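Local coordinates for HTH-type transcriptional repressor NemR (Escherichia coli, PDB 4YZE), which represses transcription of the nemRA-gloA operon by binding the NemR box in DNA, and responds to reactive chlorine species and electrophiles, at residues R64-Y69 with C108-L113; N83-I88 with H191-I196; G134-L139 with V164-W169; A142-R147 with G156-Q161. The protein carries 5 engineered substitutions. All coordinates share one frame; numbering follows the deposited sequence.

Contact 1: residues R64-Y69 with C108-L113; sequences RHYAAY and CLTVKL
The imidazole ring of His-65 carries the methyl CD2 of Leu-109 on one face. That methyl stands 3.9 Å from the ring centroid and 14° off the ring normal, a CH-pi contact. CD2 comes nearest to CG of His-65, while CB of Leu-109 lies beside CE1 and NE2. The two side chains run side by side, pointing opposite ways. Water 1 and CE1 of Tyr-66 sit at the edge of the imidazole, in its plane. The phenol ring of Tyr-66 has CD2 of His-65 over one face and OG1 of Thr-110 at its edge.

The polar link is short. OH of Tyr-66 and OG1 of Thr-110 are hydrogen-bonded at 2.6 Å, and either hydroxyl could be the donor. Chi1 of Thr-110 (-68°) sets OG1 opposite the carbonyl carbon and beside the backbone N, where it meets this hydroxyl. Water 1 bonds the same OG1 at 2.8 Å and NE2 of His-65 at 3.2 Å. It therefore bridges the two helices. On the other side of the imidazole, ND1 is hydrogen-bonded to Glu-20 of helix 10-26. Partners at both ring nitrogens probably limit how far the ring can turn.

Thr-110 and Leu-109 open helix 109-114, and Cys-108 is its N-cap residue. Cys-108 plays a central role in the response to reactive chlorine species. The contact joins its helix to helix 54-79, the long helix that links the DNA-binding and regulatory domains in TetR-family repressors.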
# COMPACT_ATOMS: atom_id res chain seq x y z
N ARG A 64 8.80 -0.90 19.32
CA ARG A 64 8.37 0.26 20.07
C ARG A 64 7.19 0.90 19.36
O ARG A 64 6.14 1.12 19.95
CB ARG A 64 9.52 1.26 20.25
CG ARG A 64 9.08 2.62 20.79
CD ARG A 64 10.28 3.47 21.23
NE ARG A 64 9.90 4.77 21.79
CZ ARG A 64 9.62 5.84 21.05
NH1 ARG A 64 9.65 5.77 19.72
NH2 ARG A 64 9.28 6.98 21.63
N HIS A 65 7.37 1.19 18.07
CA HIS A 65 6.33 1.83 17.28
C HIS A 65 5.00 1.05 17.28
O HIS A 65 3.94 1.64 17.43
CB HIS A 65 6.81 1.99 15.84
CG HIS A 65 5.72 2.36 14.89
ND1 HIS A 65 5.36 3.66 14.64
CD2 HIS A 65 4.92 1.59 14.11
CE1 HIS A 65 4.38 3.69 13.75
NE2 HIS A 65 4.10 2.44 13.42
N TYR A 66 5.06 -0.26 17.10
CA TYR A 66 3.81 -1.01 17.03
C TYR A 66 3.19 -1.18 18.41
O TYR A 66 1.97 -1.29 18.53
CB TYR A 66 4.00 -2.37 16.33
CG TYR A 66 4.23 -2.25 14.84
CD1 TYR A 66 3.24 -1.73 14.00
CD2 TYR A 66 5.43 -2.65 14.28
CE1 TYR A 66 3.46 -1.60 12.62
CE2 TYR A 66 5.66 -2.53 12.91
CZ TYR A 66 4.68 -2.00 12.09
OH TYR A 66 4.94 -1.90 10.73
N ALA A 67 4.02 -1.23 19.45
CA ALA A 67 3.51 -1.38 20.82
C ALA A 67 2.63 -0.20 21.17
O ALA A 67 1.53 -0.35 21.72
CB ALA A 67 4.65 -1.49 21.81
N ALA A 68 3.11 0.99 20.84
CA ALA A 68 2.40 2.22 21.12
C ALA A 68 1.13 2.34 20.28
O ALA A 68 0.09 2.73 20.79
CB ALA A 68 3.30 3.42 20.91
N TYR A 69 1.23 2.01 18.99
CA TYR A 69 0.09 2.08 18.07
C TYR A 69 -0.99 1.07 18.45
O TYR A 69 -2.18 1.34 18.32
CB TYR A 69 0.54 1.82 16.62
CG TYR A 69 -0.55 2.03 15.59
CD1 TYR A 69 -0.86 3.30 15.12
CD2 TYR A 69 -1.27 0.96 15.08
CE1 TYR A 69 -1.86 3.50 14.17
CE2 TYR A 69 -2.28 1.15 14.13
CZ TYR A 69 -2.56 2.41 13.69
OH TYR A 69 -3.55 2.58 12.74
N CYS A 108 3.25 7.40 7.10
CA CYS A 108 2.96 6.28 7.98
C CYS A 108 4.09 5.26 7.88
O CYS A 108 4.52 4.91 6.77
CB CYS A 108 1.61 5.67 7.60
SG CYS A 108 1.17 4.18 8.50
N LEU A 109 4.59 4.79 9.02
CA LEU A 109 5.78 3.93 9.04
C LEU A 109 5.57 2.63 8.29
O LEU A 109 6.42 2.24 7.48
CB LEU A 109 6.26 3.66 10.47
CG LEU A 109 7.72 3.20 10.59
CD1 LEU A 109 8.68 4.28 10.11
CD2 LEU A 109 8.09 2.79 12.02
N THR A 110 4.45 1.96 8.54
CA THR A 110 4.19 0.70 7.85
C THR A 110 4.16 0.93 6.34
O THR A 110 4.85 0.24 5.58
CB THR A 110 2.89 0.01 8.32
OG1 THR A 110 3.05 -0.44 9.67
CG2 THR A 110 2.57 -1.19 7.45
N VAL A 111 3.43 1.96 5.94
CA VAL A 111 3.30 2.30 4.53
C VAL A 111 4.65 2.60 3.88
O VAL A 111 4.96 2.08 2.81
CB VAL A 111 2.36 3.49 4.31
CG1 VAL A 111 2.08 3.67 2.83
CG2 VAL A 111 1.05 3.26 5.05
N LYS A 112 5.45 3.44 4.53
CA LYS A 112 6.77 3.77 4.02
C LYS A 112 7.68 2.55 3.97
O LYS A 112 8.44 2.37 3.01
CB LYS A 112 7.42 4.86 4.87
CG LYS A 112 8.74 5.37 4.32
CD LYS A 112 8.61 6.82 3.86
CE LYS A 112 9.97 7.45 3.56
NZ LYS A 112 10.32 7.38 2.13
N LEU A 113 7.64 1.73 5.01
CA LEU A 113 8.58 0.62 5.09
C LEU A 113 8.13 -0.61 4.26
O LEU A 113 8.93 -1.50 3.96
CB LEU A 113 8.90 0.28 6.55
CG LEU A 113 10.15 0.98 7.13
CD1 LEU A 113 10.17 2.47 6.83
CD2 LEU A 113 10.26 0.75 8.64
O HOH W 1 2.15 1.85 11.01

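Contact 2: residues N83-I88 with H191-I196; sequences NYRDRI and HVKNII
The first turn of helix 84-97 meets the last turn of helix 183-195, with Arg-85 and Ile-196 nearest in the backbone at 7.1 Å between CA atoms. Both helices belong to the all-helical C-terminal domain of this TetR-family repressor. Arg-85 reaches over to the C-terminal end of the second helix. Its CG is anti to the backbone N (chi1 -179°), and the chain stays extended to NE. The guanidinium then uses one edge for two backbone carbonyls. NE donates to O of Ile-196 at 2.7 Å. NH2 donates to O of Lys-193 at 3.0 Å, on a lone pair in the carbonyl plane. The positive group lies where the helix dipole would probably be negative, so the charges are likely to suit each other.

Beneath the arginine the contact is apolar. CG2 of Ile-88 faces CG1 of Val-192 at 4.4 Å, and Leu-143 of helix 122-148 packs on both Ile-88 and Ile-196.

Asn-83 and Asp-86 form a capping box that starts helix 84-97. N of Asn-83 donates to OD2 of Asp-86 from above the carboxylate plane. In return, N of Asp-86 donates to OD1 of Asn-83 at 2.9 Å, nearly straight at 167°.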
# COMPACT_ATOMS: atom_id res chain seq x y z
N ASN A 83 -20.75 3.18 20.14
CA ASN A 83 -20.74 1.73 19.99
C ASN A 83 -19.61 1.22 19.10
O ASN A 83 -18.81 2.01 18.57
CB ASN A 83 -22.12 1.20 19.53
CG ASN A 83 -22.55 1.73 18.14
OD1 ASN A 83 -21.72 2.10 17.30
ND2 ASN A 83 -23.86 1.75 17.91
N TYR A 84 -19.54 -0.10 18.93
CA TYR A 84 -18.44 -0.67 18.15
C TYR A 84 -18.44 -0.21 16.70
O TYR A 84 -17.40 -0.16 16.08
CB TYR A 84 -18.43 -2.19 18.23
CG TYR A 84 -18.13 -2.67 19.62
CD1 TYR A 84 -16.85 -2.55 20.14
CD2 TYR A 84 -19.12 -3.21 20.42
CE1 TYR A 84 -16.56 -2.97 21.42
CE2 TYR A 84 -18.84 -3.63 21.70
CZ TYR A 84 -17.57 -3.51 22.20
OH TYR A 84 -17.29 -3.93 23.48
N ARG A 85 -19.61 0.12 16.15
CA ARG A 85 -19.62 0.61 14.79
C ARG A 85 -18.99 2.00 14.76
O ARG A 85 -18.14 2.28 13.90
CB ARG A 85 -21.03 0.61 14.19
CG ARG A 85 -21.07 1.10 12.76
CD ARG A 85 -22.42 0.92 12.11
NE ARG A 85 -22.46 1.48 10.76
CZ ARG A 85 -22.61 2.78 10.49
NH1 ARG A 85 -22.73 3.67 11.47
NH2 ARG A 85 -22.65 3.19 9.23
N ASP A 86 -19.39 2.87 15.70
CA ASP A 86 -18.83 4.21 15.80
C ASP A 86 -17.31 4.17 15.95
O ASP A 86 -16.58 4.99 15.37
CB ASP A 86 -19.41 4.95 17.01
CG ASP A 86 -20.91 5.13 16.93
OD1 ASP A 86 -21.46 5.20 15.80
OD2 ASP A 86 -21.54 5.21 18.01
N ARG A 87 -16.83 3.22 16.74
CA ARG A 87 -15.40 3.13 17.01
C ARG A 87 -14.63 2.69 15.77
O ARG A 87 -13.57 3.22 15.46
CB ARG A 87 -15.14 2.20 18.19
CG ARG A 87 -15.69 2.77 19.49
CD ARG A 87 -15.66 1.72 20.59
NE ARG A 87 -16.66 1.97 21.61
CZ ARG A 87 -16.73 1.33 22.77
NH1 ARG A 87 -15.85 0.39 23.07
NH2 ARG A 87 -17.69 1.64 23.64
N ILE A 88 -15.17 1.72 15.04
CA ILE A 88 -14.56 1.32 13.79
C ILE A 88 -14.50 2.47 12.79
O ILE A 88 -13.45 2.69 12.16
CB ILE A 88 -15.26 0.09 13.21
CG1 ILE A 88 -14.89 -1.12 14.06
CG2 ILE A 88 -14.83 -0.15 11.77
CD1 ILE A 88 -15.73 -2.34 13.78
N HIS A 191 -17.12 3.95 2.14
CA HIS A 191 -17.42 2.56 1.78
C HIS A 191 -17.54 1.67 3.03
O HIS A 191 -18.43 0.78 3.09
CB HIS A 191 -16.41 2.04 0.76
CG HIS A 191 -16.50 0.57 0.49
ND1 HIS A 191 -17.33 0.03 -0.47
CD2 HIS A 191 -15.82 -0.48 1.02
CE1 HIS A 191 -17.18 -1.28 -0.51
NE2 HIS A 191 -16.26 -1.62 0.39
N VAL A 192 -16.70 1.91 4.03
CA VAL A 192 -16.82 1.21 5.31
C VAL A 192 -18.19 1.46 5.97
O VAL A 192 -18.81 0.53 6.51
CB VAL A 192 -15.68 1.59 6.27
CG1 VAL A 192 -15.89 0.95 7.63
CG2 VAL A 192 -14.33 1.17 5.68
N LYS A 193 -18.64 2.71 5.92
CA LYS A 193 -19.96 3.08 6.46
C LYS A 193 -21.07 2.24 5.87
O LYS A 193 -22.05 1.94 6.54
CB LYS A 193 -20.28 4.55 6.19
CG LYS A 193 -19.74 5.52 7.24
CD LYS A 193 -20.04 6.97 6.85
CE LYS A 193 -19.38 7.92 7.84
NZ LYS A 193 -19.37 9.33 7.36
N ASN A 194 -20.91 1.87 4.60
CA ASN A 194 -21.94 1.09 3.92
C ASN A 194 -21.77 -0.42 4.16
O ASN A 194 -22.74 -1.16 4.22
CB ASN A 194 -21.93 1.42 2.43
CG ASN A 194 -23.17 0.92 1.71
OD1 ASN A 194 -23.11 -0.02 0.92
ND2 ASN A 194 -24.31 1.55 2.00
N ILE A 195 -20.53 -0.86 4.31
CA ILE A 195 -20.23 -2.28 4.47
C ILE A 195 -20.47 -2.75 5.90
O ILE A 195 -21.02 -3.83 6.12
CB ILE A 195 -18.76 -2.58 4.04
CG1 ILE A 195 -18.62 -2.42 2.53
CG2 ILE A 195 -18.37 -3.98 4.43
CD1 ILE A 195 -19.71 -3.15 1.76
N ILE A 196 -20.03 -1.95 6.87
CA ILE A 196 -20.26 -2.22 8.29
C ILE A 196 -21.46 -1.37 8.67
O ILE A 196 -21.31 -0.21 9.05
CB ILE A 196 -19.03 -1.82 9.16
CG1 ILE A 196 -17.74 -2.44 8.61
CG2 ILE A 196 -19.24 -2.24 10.63
CD1 ILE A 196 -17.75 -3.96 8.49

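Contact 3: residues G134-L139 with V164-W169; sequences GVIALL and VLYALW
Helices 122-148 and 158-179 cross here inside the all-helical C-terminal domain of a TetR-family repressor. The axes of the two short segments approach to 9.8 Å, with 126° between their N-to-C directions. Tyr-166 carries most of the contact. With chi1 at -179° its ring swings away from its own backbone N and meets helix 122-148. Two neighbouring residues touch it there, and each lies roughly perpendicular to it. CG1 of Ile-136 touches CB of Tyr-166 at 3.7 Å and lies almost as close to CG. The CD1 methyl of Ile-136 reaches on to CD2 of the ring. Further out, CG1 of Val-135 lies 3.8 Å from CD1 of Tyr-166 and also borders CE1. Both approaches are oblique to the ring.

One turn along, CD1 of Leu-139 meets CB of Leu-165 more loosely, at 4.5 Å. Tyr-91 of helix 84-97 packs on Val-135, Leu-139 and Tyr-166. Gln-175 of the second subunit also packs on Tyr-166. Replacing Tyr-166 by an alanine would probably open a gap beside Val-135 and Ile-136 and take one packing surface from Tyr-91 and from Gln-175 of the second subunit.

The side chain of Tyr-166 is about 7 Å from that of Cys-108, which is central to the response to reactive chlorine species. All five residues that touch across this crossing are buried. The contact is wholly apolar, so it rests on the fit of side-chain shapes rather than on directed bonds.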
# COMPACT_ATOMS: atom_id res chain seq x y z
N GLY A 134 -1.43 -7.61 14.81
CA GLY A 134 -2.00 -6.95 15.97
C GLY A 134 -3.15 -6.01 15.61
O GLY A 134 -4.18 -6.00 16.30
N VAL A 135 -3.00 -5.22 14.56
CA VAL A 135 -4.07 -4.28 14.20
C VAL A 135 -5.30 -5.05 13.75
O VAL A 135 -6.43 -4.76 14.14
CB VAL A 135 -3.65 -3.30 13.08
CG1 VAL A 135 -4.85 -2.47 12.59
CG2 VAL A 135 -2.49 -2.38 13.54
N ILE A 136 -5.07 -6.04 12.90
CA ILE A 136 -6.12 -6.83 12.33
C ILE A 136 -6.90 -7.54 13.43
O ILE A 136 -8.13 -7.56 13.41
CB ILE A 136 -5.54 -7.85 11.33
CG1 ILE A 136 -5.03 -7.11 10.08
CG2 ILE A 136 -6.60 -8.88 10.96
CD1 ILE A 136 -4.13 -7.94 9.18
N ALA A 137 -6.19 -8.09 14.41
CA ALA A 137 -6.85 -8.81 15.49
C ALA A 137 -7.70 -7.86 16.35
O ALA A 137 -8.76 -8.25 16.81
CB ALA A 137 -5.84 -9.61 16.35
N LEU A 138 -7.26 -6.62 16.53
CA LEU A 138 -8.09 -5.66 17.26
C LEU A 138 -9.38 -5.31 16.51
O LEU A 138 -10.47 -5.25 17.11
CB LEU A 138 -7.29 -4.40 17.59
CG LEU A 138 -6.28 -4.54 18.73
CD1 LEU A 138 -5.39 -3.31 18.81
CD2 LEU A 138 -6.98 -4.80 20.06
N LEU A 139 -9.26 -5.08 15.20
CA LEU A 139 -10.41 -4.77 14.35
C LEU A 139 -11.38 -5.95 14.32
O LEU A 139 -12.60 -5.76 14.34
CB LEU A 139 -9.94 -4.45 12.93
CG LEU A 139 -9.15 -3.15 12.75
CD1 LEU A 139 -8.50 -3.09 11.36
CD2 LEU A 139 -10.02 -1.94 12.97
N VAL A 164 -9.64 -7.31 5.28
CA VAL A 164 -10.06 -6.44 4.19
C VAL A 164 -10.00 -4.99 4.63
O VAL A 164 -9.55 -4.15 3.88
CB VAL A 164 -11.50 -6.78 3.74
CG1 VAL A 164 -12.11 -5.65 2.87
CG2 VAL A 164 -11.50 -8.10 2.99
N LEU A 165 -10.48 -4.70 5.84
CA LEU A 165 -10.47 -3.33 6.36
C LEU A 165 -9.04 -2.81 6.46
O LEU A 165 -8.76 -1.64 6.15
CB LEU A 165 -11.13 -3.26 7.74
CG LEU A 165 -12.65 -3.44 7.87
CD1 LEU A 165 -13.04 -3.38 9.34
CD2 LEU A 165 -13.42 -2.39 7.09
N TYR A 166 -8.14 -3.67 6.89
CA TYR A 166 -6.73 -3.28 7.01
C TYR A 166 -6.13 -3.10 5.63
O TYR A 166 -5.46 -2.11 5.37
CB TYR A 166 -5.95 -4.31 7.84
CG TYR A 166 -4.50 -3.91 8.01
CD1 TYR A 166 -4.14 -2.89 8.88
CD2 TYR A 166 -3.50 -4.53 7.28
CE1 TYR A 166 -2.82 -2.51 9.04
CE2 TYR A 166 -2.16 -4.16 7.43
CZ TYR A 166 -1.83 -3.15 8.31
OH TYR A 166 -0.51 -2.75 8.47
N ALA A 167 -6.39 -4.05 4.73
CA ALA A 167 -5.86 -3.93 3.37
C ALA A 167 -6.39 -2.64 2.75
O ALA A 167 -5.66 -1.91 2.08
CB ALA A 167 -6.25 -5.11 2.54
N LEU A 168 -7.66 -2.35 3.00
CA LEU A 168 -8.27 -1.14 2.42
C LEU A 168 -7.60 0.14 2.93
O LEU A 168 -7.31 1.07 2.16
CB LEU A 168 -9.76 -1.11 2.76
CG LEU A 168 -10.82 -0.39 1.91
CD1 LEU A 168 -11.94 0.16 2.79
CD2 LEU A 168 -10.28 0.68 1.03
N TRP A 169 -7.41 0.19 4.25
CA TRP A 169 -6.75 1.31 4.91
C TRP A 169 -5.33 1.53 4.36
O TRP A 169 -4.91 2.66 4.12
CB TRP A 169 -6.68 0.99 6.41
CG TRP A 169 -5.92 1.97 7.25
CD1 TRP A 169 -6.42 3.08 7.88
CD2 TRP A 169 -4.53 1.91 7.60
NE1 TRP A 169 -5.42 3.71 8.58
CE2 TRP A 169 -4.25 3.02 8.42
CE3 TRP A 169 -3.49 1.02 7.29
CZ2 TRP A 169 -2.96 3.27 8.94
CZ3 TRP A 169 -2.21 1.27 7.80
CH2 TRP A 169 -1.97 2.39 8.62

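Contact 4: residues A142-R147 with G156-Q161; sequences ALENGR and GEPLQQ
The backbone O of Gly-156 is gripped end-on by both terminal nitrogens of Arg-147. NH1 and NH2 each donate to it at 2.7 Å. Neither bond is straight, at 136° and 139°, because one acceptor is shared by two donors. The oxygen lies near the guanidinium plane. NH2 arrives in the carbonyl plane on a lone pair, whereas NH1 is tilted 19° from that plane. The arginine thereby ties the end of helix 122-148 to the start of helix 158-179, two helices of the TetR-type C-terminal domain. Its chain is extended from CG to NE. NH2 also bonds the backbone O of Phe-154, and the ring of Phe-154 makes a cation-pi contact with the same guanidinium. A leucine in place of Arg-147 would probably leave the carbonyl oxygens of Gly-156 and Phe-154 without this donor, and the connecting loop less firmly held.

Gly-156 has a positive phi, at which a CB would be jammed against the preceding carbonyl O. Glu-157 is the N-cap residue of the next helix, and Pro-158 begins that helix. The proline packs against helix 122-148. Its CD lies 3.9 Å from NH1 of Arg-147, and its CG meets OE2 of Glu-144. Deeper in, CD1 of Leu-143 lies against the backbone O of Pro-158 at 3.6 Å. The same methyl touches CG of Gln-161 at 3.8 Å.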
# COMPACT_ATOMS: atom_id res chain seq x y z
N ALA A 142 -13.37 -6.14 17.53
CA ALA A 142 -14.39 -5.08 17.51
C ALA A 142 -15.59 -5.50 16.67
O ALA A 142 -16.74 -5.25 17.06
CB ALA A 142 -13.80 -3.77 16.96
N LEU A 143 -15.32 -6.10 15.52
CA LEU A 143 -16.40 -6.55 14.65
C LEU A 143 -17.26 -7.61 15.34
O LEU A 143 -18.49 -7.55 15.28
CB LEU A 143 -15.86 -7.07 13.31
CG LEU A 143 -15.22 -6.00 12.41
CD1 LEU A 143 -14.30 -6.66 11.40
CD2 LEU A 143 -16.27 -5.15 11.70
N GLU A 144 -16.61 -8.56 16.01
CA GLU A 144 -17.31 -9.66 16.68
C GLU A 144 -18.15 -9.11 17.84
O GLU A 144 -19.33 -9.43 17.95
CB GLU A 144 -16.30 -10.70 17.17
CG GLU A 144 -16.90 -11.84 17.99
CD GLU A 144 -17.83 -12.72 17.19
OE1 GLU A 144 -18.61 -13.48 17.81
OE2 GLU A 144 -17.79 -12.68 15.94
N ASN A 145 -17.54 -8.24 18.65
CA ASN A 145 -18.26 -7.54 19.71
C ASN A 145 -19.50 -6.83 19.19
O ASN A 145 -20.55 -6.87 19.81
CB ASN A 145 -17.35 -6.53 20.40
CG ASN A 145 -16.26 -7.18 21.23
OD1 ASN A 145 -16.39 -8.34 21.63
ND2 ASN A 145 -15.19 -6.44 21.51
N GLY A 146 -19.34 -6.15 18.05
CA GLY A 146 -20.41 -5.40 17.43
C GLY A 146 -21.55 -6.30 17.01
O GLY A 146 -22.72 -5.91 17.13
N ARG A 147 -21.23 -7.50 16.54
CA ARG A 147 -22.28 -8.47 16.22
C ARG A 147 -22.95 -8.94 17.50
O ARG A 147 -24.17 -9.09 17.55
CB ARG A 147 -21.72 -9.67 15.46
CG ARG A 147 -21.63 -9.47 13.96
CD ARG A 147 -21.19 -10.75 13.29
NE ARG A 147 -21.33 -10.67 11.84
CZ ARG A 147 -20.59 -11.35 10.98
NH1 ARG A 147 -19.63 -12.16 11.42
NH2 ARG A 147 -20.80 -11.22 9.67
N GLY A 156 -19.88 -12.23 6.37
CA GLY A 156 -18.73 -13.10 6.61
C GLY A 156 -18.08 -13.11 7.98
O GLY A 156 -18.57 -12.50 8.93
N GLU A 157 -16.97 -13.83 8.08
CA GLU A 157 -16.18 -13.94 9.31
C GLU A 157 -15.46 -12.64 9.69
O GLU A 157 -15.02 -11.90 8.81
CB GLU A 157 -15.19 -15.10 9.19
CG GLU A 157 -15.92 -16.43 8.91
CD GLU A 157 -15.01 -17.65 8.75
OE1 GLU A 157 -13.77 -17.54 8.86
OE2 GLU A 157 -15.56 -18.75 8.50
N PRO A 158 -15.36 -12.37 11.00
CA PRO A 158 -14.73 -11.16 11.55
C PRO A 158 -13.29 -10.98 11.08
O PRO A 158 -12.89 -9.88 10.66
CB PRO A 158 -14.74 -11.42 13.06
CG PRO A 158 -15.83 -12.41 13.30
CD PRO A 158 -15.92 -13.25 12.05
N LEU A 159 -12.51 -12.06 11.14
CA LEU A 159 -11.10 -11.98 10.74
C LEU A 159 -10.98 -11.63 9.27
O LEU A 159 -10.23 -10.72 8.90
CB LEU A 159 -10.35 -13.30 11.03
CG LEU A 159 -8.83 -13.21 10.86
CD1 LEU A 159 -8.25 -12.10 11.75
CD2 LEU A 159 -8.15 -14.54 11.14
N GLN A 160 -11.71 -12.36 8.43
CA GLN A 160 -11.76 -12.05 7.00
C GLN A 160 -12.12 -10.57 6.79
O GLN A 160 -11.43 -9.85 6.06
CB GLN A 160 -12.79 -12.94 6.31
N GLN A 161 -13.16 -10.11 7.47
CA GLN A 161 -13.59 -8.74 7.26
C GLN A 161 -12.56 -7.78 7.83
O GLN A 161 -12.31 -6.74 7.25
CB GLN A 161 -14.99 -8.48 7.84
CG GLN A 161 -15.42 -7.01 7.77
CD GLN A 161 -15.53 -6.49 6.34
OE1 GLN A 161 -14.73 -5.65 5.89
NE2 GLN A 161 -16.53 -6.97 5.62

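In the fold
Contacts 3 and 4 hold the same two helices, 122-148 and 158-179. Contact 3 is the buried, apolar crossing, while contact 4 lies nearer the surface at the connecting loop and adds an arginine-carbonyl grip. Contact 2 is also largely buried, though far from the chain centre. Its arginine spreads over two carbonyls at a helix end, where that of contact 4 pinches one. It touches contact 4 through Ile-88 on Leu-143 and contact 3 through Val-192 on Leu-165 and Leu-168. Contact 1 is partly buried and mixes CH-pi packing with hydroxyl and water bonds. It meets contact 3 where Cys-108 and Tyr-69 pack on Trp-169. Contacts 2, 3 and 4 also reach the second subunit.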